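Local coordinates for protein Serpin48 (Tenebrio molitor, PDB 3OZQ) that acts as a highly specific serpin in insect innate immunity, inhibiting the serine protease SPE, at residues F18-T29 / V277-L286; G51-I60 / V288-S299. All coordinates share one frame; numbering follows the deposited sequence.

Interaction 1. Residues F18-T29 / V277-L286; sequences FTPSVYKEVLKT and VDFKKVLKKL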
loop_
_atom_site.group_PDB
_atom_site.type_symbol
_atom_site.label_atom_id
_atom_site.label_comp_id
_atom_site.label_asym_id
_atom_site.label_seq_id
_atom_site.Cartn_x
_atom_site.Cartn_y
_atom_site.Cartn_z
ATOM N N PHE A 18 -4.897 -7.206 7.995
ATOM C CA PHE A 18 -4.899 -7.545 6.571
ATOM C C PHE A 18 -3.494 -7.388 6.003
ATOM O O PHE A 18 -3.068 -8.143 5.124
ATOM C CB PHE A 18 -5.880 -6.615 5.842
ATOM C CG PHE A 18 -6.123 -6.961 4.396
ATOM C CD1 PHE A 18 -6.544 -8.227 4.025
ATOM C CD2 PHE A 18 -5.985 -5.988 3.407
ATOM C CE1 PHE A 18 -6.795 -8.530 2.683
ATOM C CE2 PHE A 18 -6.242 -6.275 2.074
ATOM C CZ PHE A 18 -6.647 -7.554 1.704
ATOM N N THR A 19 -2.768 -6.412 6.540
ATOM C CA THR A 19 -1.472 -6.010 5.993
ATOM C C THR A 19 -0.433 -7.133 5.930
ATOM O O THR A 19 0.143 -7.384 4.863
ATOM C CB THR A 19 -0.934 -4.770 6.706
ATOM O OG1 THR A 19 -1.809 -3.665 6.437
ATOM C CG2 THR A 19 0.477 -4.432 6.221
ATOM N N PRO A 20 -0.190 -7.817 7.062
ATOM C CA PRO A 20 0.774 -8.922 7.048
ATOM C C PRO A 20 0.325 -10.080 6.178
ATOM O O PRO A 20 1.181 -10.740 5.598
ATOM C CB PRO A 20 0.839 -9.364 8.517
ATOM C CG PRO A 20 -0.384 -8.791 9.161
ATOM C CD PRO A 20 -0.662 -7.518 8.426
ATOM N N SER A 21 -0.983 -10.325 6.097
ATOM C CA SER A 21 -1.490 -11.384 5.238
ATOM C C SER A 21 -1.170 -11.044 3.790
ATOM O O SER A 21 -0.745 -11.899 3.031
ATOM C CB SER A 21 -3.003 -11.570 5.420
ATOM O OG SER A 21 -3.328 -11.918 6.759
ATOM N N VAL A 22 -1.371 -9.784 3.416
ATOM C CA VAL A 22 -1.032 -9.342 2.069
ATOM C C VAL A 22 0.467 -9.441 1.796
ATOM O O VAL A 22 0.879 -9.978 0.762
ATOM C CB VAL A 22 -1.566 -7.928 1.780
ATOM C CG1 VAL A 22 -1.018 -7.409 0.457
ATOM C CG2 VAL A 22 -3.098 -7.957 1.715
ATOM N N TYR A 23 1.282 -8.949 2.735
ATOM C CA TYR A 23 2.732 -8.981 2.592
ATOM C C TYR A 23 3.185 -10.415 2.309
ATOM O O TYR A 23 3.959 -10.659 1.381
ATOM C CB TYR A 23 3.402 -8.394 3.858
ATOM C CG TYR A 23 4.910 -8.331 3.867
ATOM C CD1 TYR A 23 5.578 -7.108 3.873
ATOM C CD2 TYR A 23 5.671 -9.490 3.897
ATOM C CE1 TYR A 23 6.972 -7.047 3.907
ATOM C CE2 TYR A 23 7.054 -9.443 3.929
ATOM C CZ TYR A 23 7.700 -8.220 3.931
ATOM O OH TYR A 23 9.073 -8.194 3.957
ATOM N N LYS A 24 2.684 -11.365 3.098
ATOM C CA LYS A 24 3.091 -12.768 2.974
ATOM C C LYS A 24 2.806 -13.311 1.588
ATOM O O LYS A 24 3.581 -14.084 1.037
ATOM C CB LYS A 24 2.384 -13.639 4.024
ATOM C CG LYS A 24 2.961 -15.046 4.148
ATOM C CD LYS A 24 2.450 -15.769 5.404
ATOM C CE LYS A 24 3.191 -15.329 6.678
ATOM N NZ LYS A 24 4.492 -16.048 6.932
ATOM N N GLU A 25 1.679 -12.903 1.022
ATOM C CA GLU A 25 1.329 -13.318 -0.327
ATOM C C GLU A 25 2.225 -12.654 -1.369
ATOM O O GLU A 25 2.764 -13.323 -2.248
ATOM C CB GLU A 25 -0.136 -12.991 -0.608
ATOM C CG GLU A 25 -0.914 -14.151 -1.155
ATOM C CD GLU A 25 -0.595 -15.447 -0.440
ATOM O OE1 GLU A 25 -0.768 -15.510 0.794
ATOM O OE2 GLU A 25 -0.173 -16.407 -1.118
ATOM N N VAL A 26 2.397 -11.340 -1.264
ATOM C CA VAL A 26 3.167 -10.612 -2.274
ATOM C C VAL A 26 4.596 -11.130 -2.381
ATOM O O VAL A 26 5.146 -11.236 -3.478
ATOM C CB VAL A 26 3.152 -9.098 -2.042
ATOM C CG1 VAL A 26 4.224 -8.416 -2.903
ATOM C CG2 VAL A 26 1.777 -8.549 -2.361
ATOM N N LEU A 27 5.177 -11.451 -1.230
ATOM C CA LEU A 27 6.488 -12.076 -1.140
ATOM C C LEU A 27 6.673 -13.200 -2.145
ATOM O O LEU A 27 7.740 -13.337 -2.740
ATOM C CB LEU A 27 6.663 -12.660 0.261
ATOM C CG LEU A 27 7.740 -12.072 1.151
ATOM C CD1 LEU A 27 7.635 -12.710 2.531
ATOM C CD2 LEU A 27 9.118 -12.295 0.532
ATOM N N LYS A 28 5.638 -14.019 -2.307
ATOM C CA LYS A 28 5.710 -15.208 -3.148
ATOM C C LYS A 28 6.126 -14.884 -4.570
ATOM O O LYS A 28 6.846 -15.653 -5.199
ATOM C CB LYS A 28 4.362 -15.939 -3.173
ATOM C CG LYS A 28 3.986 -16.627 -1.864
ATOM C CD LYS A 28 2.604 -17.270 -1.988
ATOM C CE LYS A 28 2.226 -18.077 -0.760
ATOM N NZ LYS A 28 0.869 -18.671 -0.927
ATOM N N THR A 29 5.672 -13.744 -5.072
ATOM C CA THR A 29 5.943 -13.364 -6.449
ATOM C C THR A 29 7.038 -12.297 -6.547
ATOM O O THR A 29 7.687 -12.153 -7.583
ATOM C CB THR A 29 4.648 -12.902 -7.165
ATOM O OG1 THR A 29 4.938 -12.525 -8.519
ATOM C CG2 THR A 29 4.023 -11.731 -6.446
ATOM N N VAL A 277 1.288 -5.054 -8.383
ATOM C CA VAL A 277 0.810 -6.226 -7.668
ATOM C C VAL A 277 -0.517 -6.755 -8.239
ATOM O O VAL A 277 -1.483 -6.016 -8.404
ATOM C CB VAL A 277 0.660 -5.934 -6.150
ATOM C CG1 VAL A 277 0.090 -7.140 -5.413
ATOM C CG2 VAL A 277 1.995 -5.504 -5.556
ATOM N N ASP A 278 -0.519 -8.045 -8.552
ATOM C CA ASP A 278 -1.696 -8.761 -8.953
ATOM C C ASP A 278 -2.441 -9.113 -7.684
ATOM O O ASP A 278 -2.083 -10.063 -7.002
ATOM C CB ASP A 278 -1.302 -10.046 -9.663
ATOM C CG ASP A 278 -2.508 -10.850 -10.112
ATOM O OD1 ASP A 278 -3.647 -10.539 -9.674
ATOM O OD2 ASP A 278 -2.318 -11.785 -10.923
ATOM N N PHE A 279 -3.471 -8.336 -7.381
ATOM C CA PHE A 279 -4.266 -8.564 -6.174
ATOM C C PHE A 279 -5.313 -9.675 -6.319
ATOM O O PHE A 279 -5.850 -10.151 -5.321
ATOM C CB PHE A 279 -4.900 -7.264 -5.667
ATOM C CG PHE A 279 -4.125 -6.623 -4.536
ATOM C CD1 PHE A 279 -4.366 -6.999 -3.219
ATOM C CD2 PHE A 279 -3.166 -5.661 -4.789
ATOM C CE1 PHE A 279 -3.634 -6.430 -2.159
ATOM C CE2 PHE A 279 -2.430 -5.082 -3.738
ATOM C CZ PHE A 279 -2.680 -5.463 -2.423
ATOM N N LYS A 280 -5.606 -10.094 -7.545
ATOM C CA LYS A 280 -6.482 -11.255 -7.729
ATOM C C LYS A 280 -5.817 -12.501 -7.156
ATOM O O LYS A 280 -6.422 -13.279 -6.429
ATOM C CB LYS A 280 -6.813 -11.486 -9.211
ATOM C CG LYS A 280 -7.542 -12.798 -9.426
ATOM C CD LYS A 280 -7.983 -13.009 -10.876
ATOM C CE LYS A 280 -8.904 -14.224 -10.992
ATOM N NZ LYS A 280 -8.935 -14.831 -12.369
ATOM N N LYS A 281 -4.565 -12.694 -7.535
ATOM C CA LYS A 281 -3.730 -13.753 -6.986
ATOM C C LYS A 281 -3.692 -13.683 -5.462
ATOM O O LYS A 281 -3.885 -14.694 -4.783
ATOM C CB LYS A 281 -2.314 -13.625 -7.541
ATOM C CG LYS A 281 -1.327 -14.629 -6.969
ATOM C CD LYS A 281 0.032 -14.527 -7.636
ATOM C CE LYS A 281 -0.070 -14.730 -9.124
ATOM N NZ LYS A 281 1.253 -14.522 -9.787
ATOM N N VAL A 282 -3.449 -12.492 -4.926
ATOM C CA VAL A 282 -3.413 -12.334 -3.475
ATOM C C VAL A 282 -4.762 -12.712 -2.858
ATOM O O VAL A 282 -4.826 -13.566 -1.976
ATOM C CB VAL A 282 -3.023 -10.897 -3.048
ATOM C CG1 VAL A 282 -3.227 -10.699 -1.540
ATOM C CG2 VAL A 282 -1.583 -10.585 -3.446
ATOM N N LEU A 283 -5.839 -12.091 -3.344
ATOM C CA LEU A 283 -7.144 -12.234 -2.711
ATOM C C LEU A 283 -7.681 -13.662 -2.794
ATOM O O LEU A 283 -8.395 -14.116 -1.898
ATOM C CB LEU A 283 -8.145 -11.222 -3.275
ATOM C CG LEU A 283 -7.741 -9.794 -2.896
ATOM C CD1 LEU A 283 -8.601 -8.742 -3.593
ATOM C CD2 LEU A 283 -7.799 -9.637 -1.375
ATOM N N LYS A 284 -7.316 -14.369 -3.855
ATOM C CA LYS A 284 -7.707 -15.767 -3.998
ATOM C C LYS A 284 -7.167 -16.615 -2.855
ATOM O O LYS A 284 -7.883 -17.453 -2.319
ATOM C CB LYS A 284 -7.278 -16.347 -5.354
ATOM C CG LYS A 284 -8.246 -16.018 -6.500
ATOM C CD LYS A 284 -7.854 -16.706 -7.811
ATOM C CE LYS A 284 -8.504 -18.077 -7.938
ATOM N NZ LYS A 284 -9.882 -18.015 -8.520
ATOM N N LYS A 285 -5.911 -16.398 -2.475
ATOM C CA LYS A 285 -5.337 -17.164 -1.372
ATOM C C LYS A 285 -5.994 -16.803 -0.039
ATOM O O LYS A 285 -5.999 -17.605 0.888
ATOM C CB LYS A 285 -3.820 -16.971 -1.284
ATOM C CG LYS A 285 -3.013 -17.881 -2.195
ATOM C CD LYS A 285 -3.078 -19.343 -1.743
ATOM C CE LYS A 285 -2.556 -19.517 -0.318
ATOM N NZ LYS A 285 -2.594 -20.946 0.114
ATOM N N LEU A 286 -6.555 -15.600 0.039
ATOM C CA LEU A 286 -7.122 -15.078 1.286
ATOM C C LEU A 286 -8.606 -15.386 1.488
ATOM O O LEU A 286 -9.140 -15.154 2.576
ATOM C CB LEU A 286 -6.912 -13.567 1.366
ATOM C CG LEU A 286 -5.446 -13.125 1.357
ATOM C CD1 LEU A 286 -5.359 -11.630 1.608
ATOM C CD2 LEU A 286 -4.666 -13.901 2.401
#
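Val22 and Val26 of helix 18-29 meet Phe279, Val282 and Val277 where strand 260-278 of the serpin fold runs into helix 279-286. The two helices cross at 122°, with their axes 9.5 Å apart at the nearest point. No hydrogen bond spans them; the buried half is held by apolar side chains. A beta-branched valine suits position Val22 because its two methyls serve different neighbours: CG1 lies against the Phe279 ring, 3.8 Å from CE1, and CG2 over one face of the Phe18 ring. One turn further on, Val26 uses the single methyl CG2 for both its neighbours, 3.8 Å from Val277 CG1 and also against Val282. With CG anti to the backbone N (chi1 -172°), Phe18 swings its ring toward helix 279-286, where Leu283 CD2 meets the ring edge in plane, 3.9 Å from CZ, and Leu286 CD1 comes within 3.6 Å of Phe18 CE1. Pro38 also touches Phe18 and Val22, and Val36 touches Val22 and Phe279.

The outer side is looser and lined by long polar chains. Here Glu25, bent at chi2, lays its methylene CG 3.9 Å from Val282 CA and brings its carboxylate against the aliphatic part of Lys285, crossing it at about a right angle. That carboxylate also forms a salt bridge with Lys28, although its modelled length is doubtfully short. With an alanine here the CB contact to Val282 would stay, but Lys28 would probably lose its acidic mate and a gap would open beside the Lys285 methylenes. Lysine fits this outer side because its flexible chain can pack while its charge reaches the surface: Lys28 NZ approaches Lys285 CE to 3.6 Å, and the two NZ atoms, of Lys28 and Lys285, lie 4.3 Å apart.

Interaction 2. Residues G51-I60 / V288-S299; sequences GCRGDTAEEI and VKKAFGDEADLS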
loop_
_atom_site.group_PDB
_atom_site.type_symbol
_atom_site.label_atom_id
_atom_site.label_comp_id
_atom_site.label_asym_id
_atom_site.label_seq_id
_atom_site.Cartn_x
_atom_site.Cartn_y
_atom_site.Cartn_z
ATOM N N GLY A 51 -21.182 -3.591 -4.945
ATOM C CA GLY A 51 -21.919 -3.871 -6.167
ATOM C C GLY A 51 -22.168 -5.349 -6.363
ATOM O O GLY A 51 -22.714 -5.762 -7.388
ATOM N N CYS A 52 -21.756 -6.144 -5.385
ATOM C CA CYS A 52 -21.935 -7.592 -5.410
ATOM C C CYS A 52 -23.139 -7.993 -4.571
ATOM O O CYS A 52 -23.714 -7.168 -3.862
ATOM C CB CYS A 52 -20.702 -8.310 -4.851
ATOM S SG CYS A 52 -19.213 -8.245 -5.891
ATOM N N ARG A 53 -23.493 -9.274 -4.625
ATOM C CA ARG A 53 -24.663 -9.770 -3.916
ATOM C C ARG A 53 -24.442 -11.171 -3.386
ATOM O O ARG A 53 -23.550 -11.883 -3.835
ATOM C CB ARG A 53 -25.864 -9.788 -4.859
ATOM C CG ARG A 53 -26.367 -8.419 -5.244
ATOM C CD ARG A 53 -27.163 -7.818 -4.106
ATOM N NE ARG A 53 -27.012 -6.370 -4.004
ATOM C CZ ARG A 53 -27.153 -5.520 -5.015
ATOM N NH1 ARG A 53 -27.440 -5.972 -6.231
ATOM N NH2 ARG A 53 -26.999 -4.213 -4.808
ATOM N N GLY A 54 -25.274 -11.567 -2.430
ATOM C CA GLY A 54 -25.286 -12.932 -1.943
ATOM C C GLY A 54 -23.980 -13.407 -1.366
ATOM O O GLY A 54 -23.341 -12.706 -0.591
ATOM N N ASP A 55 -23.579 -14.616 -1.729
ATOM C CA ASP A 55 -22.354 -15.175 -1.178
ATOM C C ASP A 55 -21.098 -14.478 -1.733
ATOM O O ASP A 55 -20.094 -14.346 -1.025
ATOM C CB ASP A 55 -22.303 -16.692 -1.383
ATOM C CG ASP A 55 -23.365 -17.432 -0.561
ATOM O OD1 ASP A 55 -24.539 -17.000 -0.575
ATOM O OD2 ASP A 55 -23.016 -18.437 0.109
ATOM N N THR A 56 -21.167 -14.025 -2.984
ATOM C CA THR A 56 -20.115 -13.185 -3.565
ATOM C C THR A 56 -19.726 -12.035 -2.638
ATOM O O THR A 56 -18.586 -11.956 -2.181
ATOM C CB THR A 56 -20.539 -12.555 -4.906
ATOM O OG1 THR A 56 -20.872 -13.580 -5.846
ATOM C CG2 THR A 56 -19.405 -11.717 -5.466
ATOM N N ALA A 57 -20.673 -11.143 -2.370
ATOM C CA ALA A 57 -20.395 -9.968 -1.550
ATOM C C ALA A 57 -20.012 -10.350 -0.128
ATOM O O ALA A 57 -19.199 -9.674 0.513
ATOM C CB ALA A 57 -21.576 -9.037 -1.537
ATOM N N GLU A 58 -20.602 -11.436 0.360
ATOM C CA GLU A 58 -20.380 -11.877 1.730
ATOM C C GLU A 58 -18.960 -12.394 1.936
ATOM O O GLU A 58 -18.348 -12.148 2.970
ATOM C CB GLU A 58 -21.401 -12.951 2.117
ATOM C CG GLU A 58 -21.264 -13.452 3.551
ATOM C CD GLU A 58 -21.427 -12.345 4.578
ATOM O OE1 GLU A 58 -21.976 -11.275 4.229
ATOM O OE2 GLU A 58 -20.997 -12.545 5.736
ATOM N N GLU A 59 -18.448 -13.128 0.953
ATOM C CA GLU A 59 -17.066 -13.586 0.974
ATOM C C GLU A 59 -16.127 -12.401 1.127
ATOM O O GLU A 59 -15.337 -12.343 2.067
ATOM C CB GLU A 59 -16.726 -14.328 -0.315
ATOM C CG GLU A 59 -16.649 -15.831 -0.188
ATOM C CD GLU A 59 -16.296 -16.493 -1.506
ATOM O OE1 GLU A 59 -15.971 -15.764 -2.470
ATOM O OE2 GLU A 59 -16.350 -17.739 -1.583
ATOM N N ILE A 60 -16.217 -11.446 0.207
ATOM C CA ILE A 60 -15.360 -10.263 0.263
ATOM C C ILE A 60 -15.404 -9.648 1.654
ATOM O O ILE A 60 -14.381 -9.199 2.187
ATOM C CB ILE A 60 -15.782 -9.225 -0.781
ATOM C CG1 ILE A 60 -15.518 -9.771 -2.192
ATOM C CG2 ILE A 60 -15.046 -7.920 -0.591
ATOM C CD1 ILE A 60 -16.142 -8.951 -3.280
ATOM N N VAL A 288 -11.309 -14.871 -1.268
ATOM C CA VAL A 288 -12.234 -14.385 -2.281
ATOM C C VAL A 288 -12.176 -15.305 -3.495
ATOM O O VAL A 288 -11.175 -15.331 -4.217
ATOM C CB VAL A 288 -11.908 -12.956 -2.737
ATOM C CG1 VAL A 288 -12.894 -12.509 -3.803
ATOM C CG2 VAL A 288 -11.919 -11.997 -1.563
ATOM N N LYS A 289 -13.247 -16.068 -3.713
ATOM C CA LYS A 289 -13.284 -17.021 -4.824
ATOM C C LYS A 289 -14.423 -16.707 -5.788
ATOM O O LYS A 289 -14.194 -16.521 -6.985
ATOM C CB LYS A 289 -13.406 -18.463 -4.316
ATOM C CG LYS A 289 -12.347 -18.879 -3.292
ATOM C CD LYS A 289 -10.965 -18.284 -3.602
ATOM C CE LYS A 289 -9.832 -19.263 -3.298
ATOM N NZ LYS A 289 -9.532 -20.137 -4.481
ATOM N N LYS A 290 -15.638 -16.613 -5.247
ATOM C CA LYS A 290 -16.845 -16.434 -6.049
ATOM C C LYS A 290 -16.748 -15.285 -7.041
ATOM O O LYS A 290 -17.133 -15.432 -8.195
ATOM C CB LYS A 290 -18.070 -16.225 -5.153
ATOM C CG LYS A 290 -18.965 -17.453 -5.003
ATOM C CD LYS A 290 -18.199 -18.667 -4.495
ATOM C CE LYS A 290 -19.087 -19.906 -4.461
ATOM N NZ LYS A 290 -20.272 -19.718 -3.569
ATOM N N ALA A 291 -16.239 -14.141 -6.585
ATOM C CA ALA A 291 -16.258 -12.929 -7.396
ATOM C C ALA A 291 -15.414 -13.042 -8.663
ATOM O O ALA A 291 -15.566 -12.235 -9.579
ATOM C CB ALA A 291 -15.828 -11.730 -6.578
ATOM N N PHE A 292 -14.519 -14.029 -8.699
ATOM C CA PHE A 292 -13.612 -14.221 -9.839
ATOM C C PHE A 292 -14.092 -15.300 -10.811
ATOM O O PHE A 292 -13.466 -15.525 -11.850
ATOM C CB PHE A 292 -12.213 -14.623 -9.348
ATOM C CG PHE A 292 -11.572 -13.631 -8.415
ATOM C CD1 PHE A 292 -11.521 -12.282 -8.728
ATOM C CD2 PHE A 292 -11.001 -14.059 -7.216
ATOM C CE1 PHE A 292 -10.887 -11.374 -7.859
ATOM C CE2 PHE A 292 -10.387 -13.163 -6.347
ATOM C CZ PHE A 292 -10.326 -11.823 -6.664
ATOM N N GLY A 293 -15.181 -15.982 -10.466
ATOM C CA GLY A 293 -15.624 -17.143 -11.227
ATOM C C GLY A 293 -17.078 -17.119 -11.665
ATOM O O GLY A 293 -17.719 -16.068 -11.653
ATOM N N ASP A 294 -17.598 -18.284 -12.047
ATOM C CA ASP A 294 -18.936 -18.379 -12.648
ATOM C C ASP A 294 -20.083 -18.057 -11.702
ATOM O O ASP A 294 -21.130 -17.582 -12.136
ATOM C CB ASP A 294 -19.167 -19.767 -13.254
ATOM C CG ASP A 294 -18.410 -19.972 -14.548
ATOM O OD1 ASP A 294 -18.155 -18.972 -15.251
ATOM O OD2 ASP A 294 -18.075 -21.135 -14.865
ATOM N N GLU A 295 -19.897 -18.330 -10.416
ATOM C CA GLU A 295 -20.950 -18.083 -9.437
ATOM C C GLU A 295 -21.041 -16.614 -9.069
ATOM O O GLU A 295 -21.826 -16.231 -8.196
ATOM C CB GLU A 295 -20.719 -18.928 -8.192
ATOM C CG GLU A 295 -20.591 -20.404 -8.497
ATOM C CD GLU A 295 -20.539 -21.262 -7.249
ATOM O OE1 GLU A 295 -19.443 -21.784 -6.938
ATOM O OE2 GLU A 295 -21.593 -21.416 -6.586
ATOM N N ALA A 296 -20.247 -15.795 -9.752
ATOM C CA ALA A 296 -20.080 -14.389 -9.399
ATOM C C ALA A 296 -21.348 -13.583 -9.566
ATOM O O ALA A 296 -22.092 -13.762 -10.535
ATOM C CB ALA A 296 -18.948 -13.766 -10.206
ATOM N N ASP A 297 -21.592 -12.682 -8.622
ATOM C CA ASP A 297 -22.753 -11.823 -8.705
ATOM C C ASP A 297 -22.426 -10.354 -8.510
ATOM O O ASP A 297 -22.518 -9.829 -7.396
ATOM C CB ASP A 297 -23.849 -12.258 -7.720
ATOM C CG ASP A 297 -25.186 -11.593 -8.011
ATOM O OD1 ASP A 297 -25.207 -10.625 -8.810
ATOM O OD2 ASP A 297 -26.214 -12.037 -7.440
ATOM N N LEU A 298 -22.072 -9.698 -9.613
ATOM C CA LEU A 298 -21.794 -8.272 -9.636
ATOM C C LEU A 298 -22.950 -7.448 -10.186
ATOM O O LEU A 298 -22.726 -6.377 -10.759
ATOM C CB LEU A 298 -20.560 -7.980 -10.494
ATOM C CG LEU A 298 -19.276 -8.802 -10.374
ATOM C CD1 LEU A 298 -18.119 -7.891 -10.689
ATOM C CD2 LEU A 298 -19.101 -9.442 -9.028
ATOM N N SER A 299 -24.176 -7.940 -10.007
ATOM C CA SER A 299 -25.376 -7.292 -10.561
ATOM C C SER A 299 -25.627 -5.883 -10.023
ATOM O O SER A 299 -26.429 -5.134 -10.579
ATOM C CB SER A 299 -26.623 -8.166 -10.347
ATOM O OG SER A 299 -26.779 -8.561 -8.990
HETATM O O HOH W 1 -16.546 -13.427 -3.530
#
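Glu59 reaches across from helix 54-63, and its OE1 gathers the backbone N-H groups of Lys289 and Lys290, where a short 3-10 turn begins. Lys290 N comes in on the syn lone pair at 2.9 Å, whereas Lys289 N, at 3.0 Å, approaches from above the carboxylate plane, 49° out of it. A water donates to the same oxygen and to Thr56 O, and accepts from Ala291 N. A carboxylate suits this spot because one oxygen can serve several donors. The Lys290 chain crosses that of Glu59 at about a right angle, its CD lying 3.6 Å from OE2 of Glu59.

Thr56 faces two ways. Its methyl, anti to the backbone N, rests 3.7 Å from Ala291 CB, while OG1 takes a weak bond from Asp297 N. Asp297 OD1 in turn accepts from Ser299 N, an Asx turn, and also from Ser299 OG, and its OD2 lies 3.4 Å from Arg53 CB. Beside it, Cys52 SG is pressed to 3.4 Å against Leu298 CD2.

Ile60, whose CG1 meets Val288 CG1, also packs on Leu45 and Gln49 of helix 38-50, while Phe292 packs between helix 279-286 and strand 310-321.

From the N terminus, the chain first lays down helix 18-29, then 51-60, the turn after helix 38-50 and the start of helix 54-63. After more than 200 residues it returns, and 277-286 settles on the first helix, closing interaction 1. Directly afterwards 288-299 meets 51-60, closing interaction 2. The segments alternate, so the two closures cross. Interaction 1 ties the N-terminal helix to the end of strand 260-278 and the helix it leads into; interaction 2 ties the loop leading on to strand 310-321 to the start of helix 54-63. Their centres are 19 Å apart, yet they touch where helix 279-286 gives way to the loop, through a probable hydrogen bond from Val288 N to Leu283 O.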